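Local coordinates for protein uroporphyrinogen III synthase (Thermus thermophilus, PDB 1WCW) that probably catalyses the ring closure of hydroxymethylbilane to uroporphyrinogen III, a step of tetrapyrrole biosynthesis, at residues V44-P47 and E48-D51. Sequence-based numbering, arbitrary orientation.
Sequences VPVP and EYRD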
# COMPACT_ATOMS: atom_id res chain seq x y z
N VAL A 44 -1.37 -10.12 12.62
CA VAL A 44 -1.83 -9.94 13.98
C VAL A 44 -2.52 -11.30 14.41
O VAL A 44 -3.38 -11.81 13.69
CB VAL A 44 -2.86 -8.80 14.07
CG1 VAL A 44 -3.40 -8.73 15.43
CG2 VAL A 44 -2.17 -7.39 13.73
N PRO A 45 -2.14 -11.88 15.56
CA PRO A 45 -2.75 -13.16 15.99
C PRO A 45 -4.20 -12.93 16.11
O PRO A 45 -4.68 -11.95 16.70
CB PRO A 45 -2.09 -13.45 17.33
CG PRO A 45 -0.75 -12.75 17.20
CD PRO A 45 -1.09 -11.44 16.48
N VAL A 46 -4.98 -13.90 15.62
CA VAL A 46 -6.40 -13.78 15.63
C VAL A 46 -6.98 -13.48 17.03
O VAL A 46 -7.89 -12.65 17.22
CB VAL A 46 -7.01 -15.06 14.99
CG1 VAL A 46 -8.55 -15.09 15.22
CG2 VAL A 46 -6.70 -15.07 13.48
N PRO A 47 -6.44 -14.16 18.06
CA PRO A 47 -7.01 -13.83 19.39
C PRO A 47 -6.91 -12.36 19.81
O PRO A 47 -7.70 -11.88 20.61
CB PRO A 47 -6.22 -14.74 20.33
CG PRO A 47 -5.84 -15.91 19.48
CD PRO A 47 -5.54 -15.31 18.11
N GLU A 48 -5.91 -11.64 19.27
CA GLU A 48 -5.71 -10.23 19.64
C GLU A 48 -6.76 -9.27 19.13
O GLU A 48 -6.92 -8.15 19.66
CB GLU A 48 -4.31 -9.75 19.22
CG GLU A 48 -3.20 -10.41 20.02
CD GLU A 48 -1.83 -9.75 19.78
OE1 GLU A 48 -1.64 -8.58 20.16
OE2 GLU A 48 -0.95 -10.41 19.19
N TYR A 49 -7.51 -9.67 18.09
CA TYR A 49 -8.58 -8.78 17.63
C TYR A 49 -9.90 -9.51 17.55
O TYR A 49 -10.82 -9.10 16.87
CB TYR A 49 -8.22 -8.07 16.30
CG TYR A 49 -8.00 -8.96 15.12
CD1 TYR A 49 -6.84 -9.71 14.93
CD2 TYR A 49 -8.97 -9.03 14.11
CE1 TYR A 49 -6.65 -10.47 13.84
CE2 TYR A 49 -8.77 -9.81 12.98
CZ TYR A 49 -7.64 -10.52 12.83
OH TYR A 49 -7.43 -11.23 11.70
N ARG A 50 -10.00 -10.62 18.28
CA ARG A 50 -11.24 -11.43 18.31
C ARG A 50 -12.47 -10.60 18.67
O ARG A 50 -13.59 -10.84 18.20
CB ARG A 50 -11.05 -12.65 19.25
CG ARG A 50 -11.12 -12.31 20.66
CD ARG A 50 -10.77 -13.53 21.47
NE ARG A 50 -11.80 -14.54 21.50
CZ ARG A 50 -12.20 -15.08 22.64
NH1 ARG A 50 -13.12 -16.03 22.68
NH2 ARG A 50 -11.68 -14.60 23.77
N ASP A 51 -12.28 -9.62 19.55
CA ASP A 51 -13.34 -8.75 20.03
C ASP A 51 -13.97 -7.95 18.84
O ASP A 51 -15.20 -7.81 18.73
CB ASP A 51 -12.63 -7.81 21.04
CG ASP A 51 -11.05 -7.82 20.82
OD1 ASP A 51 -10.37 -8.84 21.11
OD2 ASP A 51 -10.49 -6.82 20.33
O HOH W 1 -4.82 -11.89 11.45
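V44 and Y49 meet where two overlapping type I beta turns, P45-E48 and V46-Y49, carry the chain from strand 39-43 toward helix 50-57, with Y49 at the N-cap position. Each turn is closed by an i+3 to i hydrogen bond, and together the bonds curl the chain into line with the helix: E48 N donates to P45 O at 2.9 Å, and Y49 N donates to V46 O with an N-H...O angle of 151°. Both donors stand well above the plane of the carbonyl they reach. P45 and P47 suit their places because the turns need no N-H from either; P47 is also residue i+1 of the second turn, where its ring fixes phi near the -60° required.

V44 has CG1 anti to its amide nitrogen (chi1 175°), which lays that methyl against the CD1 side of the Y49 ring, 3.6 Å from CG1 to CD1. The ring folds back to this side because CG of Y49 sits between N and the carbonyl carbon (chi1 62°). Beyond the turn, P162 of strand 155-167 and A77 of helix 68-80 touch the tyrosine, whose aromatic bulk suits a buried place between these elements.

The phenol adds a polar link that phenylalanine lacks: Y49 OH donates to a water, which in turn donates to V44 O. This oxygen also lies near the ring plane at the edge, 3.5 Å from CE1. Replacing Y49 by an alanine is likely to leave the V44 CG1 methyl without its ring neighbour and the water without its phenol donor.

R50 and E48 suit exposed places, laying methylenes along the turn beneath charged ends. R50 CG is 3.4 Å from P47 O. E48, extended beyond CG, reaches back to the proline ring, where its OE2 makes a tight contact, unusually short and not a hydrogen bond, 2.9 Å from P45 CD.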